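Local coordinates for uronate isomerase (Caulobacter crescentus, PDB 2Q01), which interconverts D-glucuronate with D-fructuronate, and D-galacturonate with D-tagaturonate, as an isomerase of the metallo-dependent hydrolase superfamily, at residues E394-F399 against H429-R434; A407-T412 against A438-M443; K33-I38 against L457-T462. One frame throughout, in Å; residues are numbered along the deposited sequence.

Interaction 1. Residues E394-F399 against H429-R434; sequences EGMMRF and HDVARR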
loop_
_atom_site.group_PDB
_atom_site.type_symbol
_atom_site.label_atom_id
_atom_site.label_comp_id
_atom_site.label_asym_id
_atom_site.label_seq_id
_atom_site.Cartn_x
_atom_site.Cartn_y
_atom_site.Cartn_z
ATOM N N GLU B 394 1.704 -14.254 1.273
ATOM C CA GLU B 394 1.617 -12.846 1.672
ATOM C C GLU B 394 0.557 -12.051 0.901
ATOM O O GLU B 394 -0.060 -11.145 1.453
ATOM C CB GLU B 394 2.982 -12.158 1.565
ATOM C CG GLU B 394 3.552 -11.681 2.895
ATOM C CD GLU B 394 4.018 -12.809 3.798
ATOM O OE1 GLU B 394 5.043 -13.448 3.477
ATOM O OE2 GLU B 394 3.371 -13.040 4.840
ATOM N N GLY B 395 0.348 -12.400 -0.365
ATOM C CA GLY B 395 -0.584 -11.684 -1.229
ATOM C C GLY B 395 -2.034 -11.972 -0.906
ATOM O O GLY B 395 -2.843 -11.048 -0.792
ATOM N N MET B 396 -2.366 -13.250 -0.758
ATOM C CA MET B 396 -3.724 -13.653 -0.413
ATOM C C MET B 396 -4.128 -13.111 0.955
ATOM O O MET B 396 -5.277 -12.721 1.165
ATOM C CB MET B 396 -3.854 -15.177 -0.434
ATOM C CG MET B 396 -3.307 -15.828 -1.693
ATOM S SD MET B 396 -3.270 -17.628 -1.586
ATOM C CE MET B 396 -3.219 -18.070 -3.321
ATOM N N MET B 397 -3.176 -13.091 1.881
ATOM C CA MET B 397 -3.415 -12.572 3.217
ATOM C C MET B 397 -3.704 -11.083 3.161
ATOM O O MET B 397 -4.636 -10.617 3.810
ATOM C CB MET B 397 -2.221 -12.857 4.137
ATOM C CG MET B 397 -2.457 -12.543 5.619
ATOM S SD MET B 397 -3.675 -13.604 6.444
ATOM C CE MET B 397 -2.890 -15.209 6.333
ATOM N N ARG B 398 -2.910 -10.344 2.385
ATOM C CA ARG B 398 -3.110 -8.900 2.209
ATOM C C ARG B 398 -4.475 -8.591 1.595
ATOM O O ARG B 398 -5.159 -7.671 2.042
ATOM C CB ARG B 398 -1.992 -8.281 1.377
ATOM C CG ARG B 398 -0.734 -7.976 2.173
ATOM C CD ARG B 398 0.180 -7.025 1.432
ATOM N NE ARG B 398 0.716 -7.604 0.200
ATOM C CZ ARG B 398 1.860 -8.279 0.117
ATOM N NH1 ARG B 398 2.264 -8.760 -1.056
ATOM N NH2 ARG B 398 2.599 -8.483 1.201
ATOM N N PHE B 399 -4.865 -9.378 0.594
ATOM C CA PHE B 399 -6.202 -9.322 0.039
ATOM C C PHE B 399 -7.248 -9.446 1.149
ATOM O O PHE B 399 -8.046 -8.534 1.329
ATOM C CB PHE B 399 -6.387 -10.397 -1.038
ATOM C CG PHE B 399 -7.773 -10.440 -1.626
ATOM C CD1 PHE B 399 -8.688 -11.409 -1.223
ATOM C CD2 PHE B 399 -8.166 -9.512 -2.580
ATOM C CE1 PHE B 399 -9.973 -11.448 -1.762
ATOM C CE2 PHE B 399 -9.451 -9.548 -3.126
ATOM C CZ PHE B 399 -10.352 -10.512 -2.715
ATOM N N HIS B 429 -4.367 -24.783 -4.857
ATOM C CA HIS B 429 -5.621 -24.810 -4.110
ATOM C C HIS B 429 -5.422 -25.133 -2.638
ATOM O O HIS B 429 -6.154 -24.619 -1.802
ATOM C CB HIS B 429 -6.619 -25.776 -4.742
ATOM C CG HIS B 429 -7.495 -25.136 -5.770
ATOM N ND1 HIS B 429 -7.090 -24.935 -7.071
ATOM C CD2 HIS B 429 -8.749 -24.636 -5.685
ATOM C CE1 HIS B 429 -8.058 -24.342 -7.744
ATOM N NE2 HIS B 429 -9.077 -24.153 -6.928
ATOM N N ASP B 430 -4.427 -25.965 -2.328
ATOM C CA ASP B 430 -4.050 -26.247 -0.943
ATOM C C ASP B 430 -3.538 -25.005 -0.218
ATOM O O ASP B 430 -3.906 -24.769 0.936
ATOM C CB ASP B 430 -3.001 -27.354 -0.866
ATOM C CG ASP B 430 -2.927 -27.976 0.511
ATOM O OD1 ASP B 430 -1.974 -27.675 1.259
ATOM O OD2 ASP B 430 -3.843 -28.747 0.855
ATOM N N VAL B 431 -2.692 -24.223 -0.894
ATOM C CA VAL B 431 -2.184 -22.946 -0.368
ATOM C C VAL B 431 -3.338 -21.981 -0.071
ATOM O O VAL B 431 -3.365 -21.347 0.981
ATOM C CB VAL B 431 -1.170 -22.295 -1.351
ATOM C CG1 VAL B 431 -0.820 -20.855 -0.958
ATOM C CG2 VAL B 431 0.078 -23.114 -1.435
ATOM N N ALA B 432 -4.296 -21.899 -0.995
ATOM C CA ALA B 432 -5.495 -21.070 -0.820
ATOM C C ALA B 432 -6.266 -21.453 0.431
ATOM O O ALA B 432 -6.688 -20.590 1.194
ATOM C CB ALA B 432 -6.392 -21.194 -2.028
ATOM N N ARG B 433 -6.428 -22.757 0.633
ATOM C CA ARG B 433 -7.174 -23.299 1.770
ATOM C C ARG B 433 -6.497 -23.078 3.130
ATOM O O ARG B 433 -7.180 -22.798 4.114
ATOM C CB ARG B 433 -7.484 -24.772 1.524
ATOM C CG ARG B 433 -8.478 -24.967 0.384
ATOM C CD ARG B 433 -8.519 -26.392 -0.149
ATOM N NE ARG B 433 -9.452 -26.466 -1.272
ATOM C CZ ARG B 433 -9.963 -27.584 -1.779
ATOM N NH1 ARG B 433 -9.640 -28.773 -1.284
ATOM N NH2 ARG B 433 -10.813 -27.507 -2.790
ATOM N N ARG B 434 -5.168 -23.164 3.171
ATOM C CA ARG B 434 -4.402 -22.945 4.403
ATOM C C ARG B 434 -4.345 -21.489 4.818
ATOM O O ARG B 434 -4.446 -21.183 6.008
ATOM C CB ARG B 434 -2.978 -23.476 4.259
ATOM C CG ARG B 434 -2.919 -24.972 4.141
ATOM C CD ARG B 434 -1.514 -25.489 3.975
ATOM N NE ARG B 434 -1.544 -26.944 4.012
ATOM C CZ ARG B 434 -1.280 -27.672 5.092
ATOM N NH1 ARG B 434 -1.360 -28.988 5.024
ATOM N NH2 ARG B 434 -0.921 -27.087 6.227
#

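Interaction 2. Residues A407-T412 against A438-M443; sequences AGFYNT and AFLARM. With K (potassium ion), chain E.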
loop_
_atom_site.group_PDB
_atom_site.type_symbol
_atom_site.label_atom_id
_atom_site.label_comp_id
_atom_site.label_asym_id
_atom_site.label_seq_id
_atom_site.Cartn_x
_atom_site.Cartn_y
_atom_site.Cartn_z
ATOM N N ALA B 407 -16.012 -5.024 1.807
ATOM C CA ALA B 407 -16.731 -5.921 0.906
ATOM C C ALA B 407 -17.372 -7.115 1.621
ATOM O O ALA B 407 -18.373 -7.660 1.160
ATOM C CB ALA B 407 -15.810 -6.397 -0.219
ATOM N N GLY B 408 -16.803 -7.519 2.750
ATOM C CA GLY B 408 -17.225 -8.743 3.407
ATOM C C GLY B 408 -16.654 -9.930 2.673
ATOM O O GLY B 408 -15.755 -9.781 1.843
ATOM N N PHE B 409 -17.176 -11.113 2.982
ATOM C CA PHE B 409 -16.729 -12.345 2.342
ATOM C C PHE B 409 -17.604 -12.723 1.156
ATOM O O PHE B 409 -17.161 -13.420 0.243
ATOM C CB PHE B 409 -16.740 -13.495 3.341
ATOM C CG PHE B 409 -15.671 -13.404 4.393
ATOM C CD1 PHE B 409 -14.369 -13.813 4.119
ATOM C CD2 PHE B 409 -15.970 -12.927 5.661
ATOM C CE1 PHE B 409 -13.378 -13.740 5.095
ATOM C CE2 PHE B 409 -14.991 -12.856 6.645
ATOM C CZ PHE B 409 -13.693 -13.261 6.362
ATOM N N TYR B 410 -18.845 -12.255 1.172
ATOM C CA TYR B 410 -19.861 -12.732 0.244
ATOM C C TYR B 410 -19.891 -11.908 -1.036
ATOM O O TYR B 410 -20.639 -12.211 -1.968
ATOM C CB TYR B 410 -21.218 -12.783 0.945
ATOM C CG TYR B 410 -21.208 -13.718 2.138
ATOM C CD1 TYR B 410 -20.965 -13.237 3.425
ATOM C CD2 TYR B 410 -21.402 -15.089 1.977
ATOM C CE1 TYR B 410 -20.932 -14.088 4.515
ATOM C CE2 TYR B 410 -21.371 -15.952 3.070
ATOM C CZ TYR B 410 -21.133 -15.440 4.333
ATOM O OH TYR B 410 -21.104 -16.279 5.420
ATOM N N ASN B 411 -19.052 -10.871 -1.054
ATOM C CA ASN B 411 -18.754 -10.074 -2.232
ATOM C C ASN B 411 -17.435 -10.499 -2.883
ATOM O O ASN B 411 -16.899 -9.787 -3.735
ATOM C CB ASN B 411 -18.675 -8.599 -1.851
ATOM C CG ASN B 411 -20.040 -7.959 -1.698
ATOM O OD1 ASN B 411 -20.924 -8.155 -2.539
ATOM N ND2 ASN B 411 -20.208 -7.148 -0.670
ATOM N N THR B 412 -16.905 -11.642 -2.454
ATOM C CA THR B 412 -15.735 -12.254 -3.083
ATOM C C THR B 412 -16.151 -13.577 -3.748
ATOM O O THR B 412 -17.272 -14.050 -3.545
ATOM C CB THR B 412 -14.547 -12.440 -2.087
ATOM O OG1 THR B 412 -14.822 -13.515 -1.176
ATOM C CG2 THR B 412 -14.261 -11.142 -1.302
ATOM N N ALA B 438 -5.837 -19.793 8.024
ATOM C CA ALA B 438 -5.012 -18.942 8.887
ATOM C C ALA B 438 -5.657 -17.591 9.195
ATOM O O ALA B 438 -5.598 -17.113 10.332
ATOM C CB ALA B 438 -3.648 -18.736 8.262
ATOM N N PHE B 439 -6.269 -16.983 8.179
ATOM C CA PHE B 439 -6.897 -15.674 8.329
ATOM C C PHE B 439 -8.137 -15.725 9.213
ATOM O O PHE B 439 -8.293 -14.903 10.115
ATOM C CB PHE B 439 -7.236 -15.065 6.961
ATOM C CG PHE B 439 -8.009 -13.782 7.053
ATOM C CD1 PHE B 439 -7.387 -12.608 7.484
ATOM C CD2 PHE B 439 -9.365 -13.744 6.718
ATOM C CE1 PHE B 439 -8.101 -11.412 7.581
ATOM C CE2 PHE B 439 -10.087 -12.553 6.809
ATOM C CZ PHE B 439 -9.454 -11.387 7.246
ATOM N N LEU B 440 -9.017 -16.686 8.932
ATOM C CA LEU B 440 -10.194 -16.957 9.753
ATOM C C LEU B 440 -9.840 -17.311 11.202
ATOM O O LEU B 440 -10.513 -16.864 12.135
ATOM C CB LEU B 440 -11.014 -18.083 9.128
ATOM C CG LEU B 440 -12.243 -17.803 8.255
ATOM C CD1 LEU B 440 -12.269 -16.398 7.697
ATOM C CD2 LEU B 440 -12.335 -18.833 7.134
ATOM N N ALA B 441 -8.779 -18.100 11.377
ATOM C CA ALA B 441 -8.257 -18.470 12.700
ATOM C C ALA B 441 -7.819 -17.277 13.531
ATOM O O ALA B 441 -8.001 -17.273 14.746
ATOM C CB ALA B 441 -7.108 -19.411 12.555
ATOM N N ARG B 442 -7.243 -16.267 12.877
ATOM C CA ARG B 442 -6.846 -15.040 13.564
ATOM C C ARG B 442 -8.065 -14.215 13.961
ATOM O O ARG B 442 -8.034 -13.513 14.971
ATOM C CB ARG B 442 -5.911 -14.204 12.702
ATOM C CG ARG B 442 -4.798 -13.539 13.497
ATOM C CD ARG B 442 -4.739 -12.039 13.267
ATOM N NE ARG B 442 -4.525 -11.682 11.867
ATOM C CZ ARG B 442 -4.766 -10.476 11.360
ATOM N NH1 ARG B 442 -5.234 -9.504 12.138
ATOM N NH2 ARG B 442 -4.542 -10.242 10.075
ATOM N N MET B 443 -9.134 -14.301 13.167
ATOM C CA MET B 443 -10.395 -13.642 13.504
ATOM C C MET B 443 -11.016 -14.297 14.727
ATOM O O MET B 443 -11.562 -13.605 15.581
ATOM C CB MET B 443 -11.399 -13.659 12.335
ATOM C CG MET B 443 -10.921 -13.008 11.036
ATOM S SD MET B 443 -10.318 -11.324 11.235
ATOM C CE MET B 443 -11.854 -10.417 11.125
HETATM K K K E . -21.547 -6.783 -4.786
HETATM O O HOH W 1 -23.001 -8.879 -5.370
#

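Interaction 3. Residues K33-I38 against L457-T462; sequences KDLPII and LIVDLT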
loop_
_atom_site.group_PDB
_atom_site.type_symbol
_atom_site.label_atom_id
_atom_site.label_comp_id
_atom_site.label_asym_id
_atom_site.label_seq_id
_atom_site.Cartn_x
_atom_site.Cartn_y
_atom_site.Cartn_z
ATOM N N LYS B 33 -9.869 -29.429 3.384
ATOM C CA LYS B 33 -8.697 -29.941 2.640
ATOM C C LYS B 33 -8.978 -31.001 1.577
ATOM O O LYS B 33 -8.199 -31.160 0.633
ATOM C CB LYS B 33 -7.608 -30.454 3.595
ATOM C CG LYS B 33 -7.932 -31.733 4.351
ATOM C CD LYS B 33 -6.860 -32.039 5.383
ATOM C CE LYS B 33 -7.361 -33.040 6.419
ATOM N NZ LYS B 33 -6.606 -32.931 7.704
ATOM N N ASP B 34 -10.086 -31.716 1.744
ATOM C CA ASP B 34 -10.418 -32.850 0.897
ATOM C C ASP B 34 -11.655 -32.595 0.046
ATOM O O ASP B 34 -12.118 -33.492 -0.656
ATOM C CB ASP B 34 -10.604 -34.111 1.750
ATOM C CG ASP B 34 -9.285 -34.674 2.263
ATOM O OD1 ASP B 34 -8.344 -34.829 1.451
ATOM O OD2 ASP B 34 -9.194 -34.969 3.476
ATOM N N LEU B 35 -12.184 -31.373 0.113
ATOM C CA LEU B 35 -13.258 -30.940 -0.781
ATOM C C LEU B 35 -12.763 -30.928 -2.228
ATOM O O LEU B 35 -11.564 -30.723 -2.468
ATOM C CB LEU B 35 -13.768 -29.547 -0.386
ATOM C CG LEU B 35 -14.730 -29.425 0.798
ATOM C CD1 LEU B 35 -15.005 -27.969 1.088
ATOM C CD2 LEU B 35 -16.038 -30.168 0.544
ATOM N N PRO B 36 -13.673 -31.160 -3.195
ATOM C CA PRO B 36 -13.252 -31.120 -4.597
ATOM C C PRO B 36 -12.729 -29.752 -5.016
ATOM O O PRO B 36 -13.146 -28.728 -4.466
ATOM C CB PRO B 36 -14.541 -31.453 -5.365
ATOM C CG PRO B 36 -15.409 -32.166 -4.367
ATOM C CD PRO B 36 -15.108 -31.482 -3.072
ATOM N N ILE B 37 -11.803 -29.750 -5.967
ATOM C CA ILE B 37 -11.243 -28.518 -6.507
ATOM C C ILE B 37 -12.174 -27.913 -7.568
ATOM O O ILE B 37 -12.550 -28.574 -8.540
ATOM C CB ILE B 37 -9.826 -28.766 -7.079
ATOM C CG1 ILE B 37 -8.838 -29.046 -5.942
ATOM C CG2 ILE B 37 -9.349 -27.583 -7.919
ATOM C CD1 ILE B 37 -7.544 -29.691 -6.395
ATOM N N ILE B 38 -12.566 -26.665 -7.355
ATOM C CA ILE B 38 -13.298 -25.906 -8.366
ATOM C C ILE B 38 -12.373 -24.835 -8.920
ATOM O O ILE B 38 -11.918 -23.940 -8.191
ATOM C CB ILE B 38 -14.586 -25.281 -7.808
ATOM C CG1 ILE B 38 -15.529 -26.382 -7.328
ATOM C CG2 ILE B 38 -15.271 -24.417 -8.866
ATOM C CD1 ILE B 38 -16.520 -25.898 -6.324
ATOM N N LEU B 457 -17.817 -20.239 6.953
ATOM C CA LEU B 457 -17.106 -19.431 5.962
ATOM C C LEU B 457 -16.039 -20.165 5.183
ATOM O O LEU B 457 -15.916 -19.958 3.984
ATOM C CB LEU B 457 -16.508 -18.172 6.588
ATOM C CG LEU B 457 -17.499 -17.012 6.569
ATOM C CD1 LEU B 457 -17.058 -15.887 7.465
ATOM C CD2 LEU B 457 -17.695 -16.525 5.150
ATOM N N ILE B 458 -15.279 -21.019 5.858
ATOM C CA ILE B 458 -14.216 -21.765 5.194
ATOM C C ILE B 458 -14.762 -22.675 4.074
ATOM O O ILE B 458 -14.181 -22.741 2.992
ATOM C CB ILE B 458 -13.287 -22.502 6.215
ATOM C CG1 ILE B 458 -11.982 -22.953 5.560
ATOM C CG2 ILE B 458 -13.991 -23.674 6.888
ATOM C CD1 ILE B 458 -11.013 -21.857 5.300
ATOM N N VAL B 459 -15.904 -23.312 4.325
ATOM C CA VAL B 459 -16.550 -24.202 3.358
ATOM C C VAL B 459 -17.177 -23.405 2.206
ATOM O O VAL B 459 -17.122 -23.833 1.048
ATOM C CB VAL B 459 -17.592 -25.127 4.051
ATOM C CG1 VAL B 459 -18.210 -26.120 3.059
ATOM C CG2 VAL B 459 -16.942 -25.894 5.186
ATOM N N ASP B 460 -17.744 -22.241 2.529
ATOM C CA ASP B 460 -18.326 -21.341 1.530
ATOM C C ASP B 460 -17.250 -20.829 0.585
ATOM O O ASP B 460 -17.338 -21.028 -0.631
ATOM C CB ASP B 460 -19.039 -20.163 2.200
ATOM C CG ASP B 460 -20.488 -20.467 2.541
ATOM O OD1 ASP B 460 -21.044 -21.454 2.012
ATOM O OD2 ASP B 460 -21.077 -19.705 3.338
ATOM N N LEU B 461 -16.222 -20.211 1.168
ATOM C CA LEU B 461 -15.058 -19.691 0.444
ATOM C C LEU B 461 -14.401 -20.711 -0.488
ATOM O O LEU B 461 -13.982 -20.367 -1.596
ATOM C CB LEU B 461 -14.017 -19.161 1.439
ATOM C CG LEU B 461 -13.961 -17.677 1.839
ATOM C CD1 LEU B 461 -15.320 -17.002 1.954
ATOM C CD2 LEU B 461 -13.155 -17.494 3.128
ATOM N N THR B 462 -14.334 -21.963 -0.038
ATOM C CA THR B 462 -13.696 -23.036 -0.793
ATOM C C THR B 462 -14.579 -23.571 -1.919
ATOM O O THR B 462 -14.110 -23.761 -3.046
ATOM C CB THR B 462 -13.270 -24.194 0.149
ATOM O OG1 THR B 462 -12.352 -23.691 1.127
ATOM C CG2 THR B 462 -12.596 -25.324 -0.615
#

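Interaction 1. Residues E394-F399 against H429-R434
Across the helical segments 394-399 and 429-434 the nearest CA atoms are those of Met396 and Ala432, 7.6 Å apart; the first segment lies on helix 393-407 and the second on helix 425-445. At this spacing one long, flexible side chain can bridge the gap, and Met396 supplies it. CG stands anti to the carbonyl carbon (chi1 -49°) and the chain continues extended, which delivers the sulfur to the second helix. There Met396 SD rests 4.1 Å from Val431 CG1, the branch that lies anti to the valine's backbone N. The two side chains cross at about a right angle. Beside this, Met396 SD comes 4.2 Å from Ala432 CA, an approach to the backbone that suits a residue with no more than a methyl group.

The contact is buried apolar packing between two helices of a TIM-barrel-type protein, and Val435, one turn further along, also touches Met396. The polar side chains are engaged away from this apolar seam. Within helix 425-445, Arg434 NE forms a salt bridge with Asp430 OD1 at 2.9 Å, meeting the oxygen on its syn side. Arg13 forms a second salt bridge to that carboxylate. On helix 393-407, Glu394 reaches outward to Arg442 and Arg448 of the second subunit, while Arg398 pairs with Glu364.

Interaction 2. Residues A407-T412 against A438-M443
Phe409 and Leu440 are the nearest backbone pair, with CA atoms 10.9 Å apart, where the loop after helix 393-407 faces helix 425-445. So wide a separation is filled by large apolar side chains. The Phe409 ring leads with its far end: Phe409 CZ meets Phe439 CE2 at 3.7 Å, each atom lying at the edge of the other ring and near its plane, so the rings touch rim to rim rather than stacking. Phe439 turns CG anti to its backbone N (chi1 174°), which brings its ring to this meeting. Phe409 CZ is equally near Leu440 CD1, also 3.7 Å away, and the phenylalanine and leucine side chains run alongside one another, pointing opposite ways. Leu457 and Met449 add further apolar contact to Phe409.

The loop that presents this ring is shaped by its own polar bonds. Gly408 ends the helix with positive phi, a conformation that glycine adopts readily, and residues 409-412 then form a type I beta turn. Phe409 O is gripped twice by the last residue of that turn, by Thr412 N and, at 2.7 Å, by Thr412 OG1, both from the same face of the carbonyl plane. Asn411 ND2 reaches back to Ala407 O at 2.6 Å, in the carbonyl plane and on a lone pair, tying the turn to the helix end and helping to fix the rotation of the amide.

Its other side, Asn411 OD1, binds the potassium ion at 2.7 Å. A water, the carbonyl oxygens of Ala375, Tyr378 and Leu381, and Ser75 O of the third subunit complete this potassium site at a subunit interface.

Interaction 3. Residues K33-I38 against L457-T462
Leu35 belongs to the loop that leads into strand 37-39, near the start of this TIM-barrel-type chain, and it packs on Val459 and Thr462 of helix 451-469, close to the chain's other end. The nearest CA atoms across the contact are those of Leu35 and Thr462, 7.9 Å apart. One methyl does the touching: Leu35 CD1 lies 4.0 Å from Thr462 CG2 and 4.2 Å from Val459 CG1. The leucine crosses the valine at about a right angle and the threonine at a slant. Leucine suits this place because it is long enough to carry one methyl, CD1, into the angle between Val459 and Thr462, and the helix answers with beta-branched side chains whose methyls are held close to the backbone.

Thr462 divides its two branches. CG2, anti to the backbone N, goes to the leucine, while Thr462 OG1 turns back to donate to Ile458 O at 2.8 Å, a bond that satisfies the hydroxyl within its own helix. That carbonyl also accepts from Thr462 N, and the two donors arrive from opposite faces of its plane. An alanine here lacks both CG2 and OG1, which would probably leave a gap beside Leu35 CD1 and cost Ile458 O its hydroxyl donor.

Helix 425-445 flanks the contact: its Arg433 touches Thr462 and donates to Leu35 O. Further along, Ile38 packs on Tyr463 and Lys467 of helix 451-469, and strand 37-39 runs parallel to strand 165-169.

The three interactions form one neighbourhood: the centres of interactions 1 and 2 lie about 11 Å apart, those of 1 and 3 about 13 Å, and those of 2 and 3 about 14 Å. Helix 425-445 serves both interaction 1 and interaction 2, whose segments alternate along the chain, and Met397 packs on Phe439 between them. Interaction 3 closes a long loop of chain within which both others are nested. His429 of interaction 1 reaches Ile38 O of interaction 3, and Leu440 of interaction 2 packs on Ile458 of interaction 3. Helices 393-407, 425-445 and 451-469 are thus packed together, joining the N-terminal strand to a potassium-binding subunit interface.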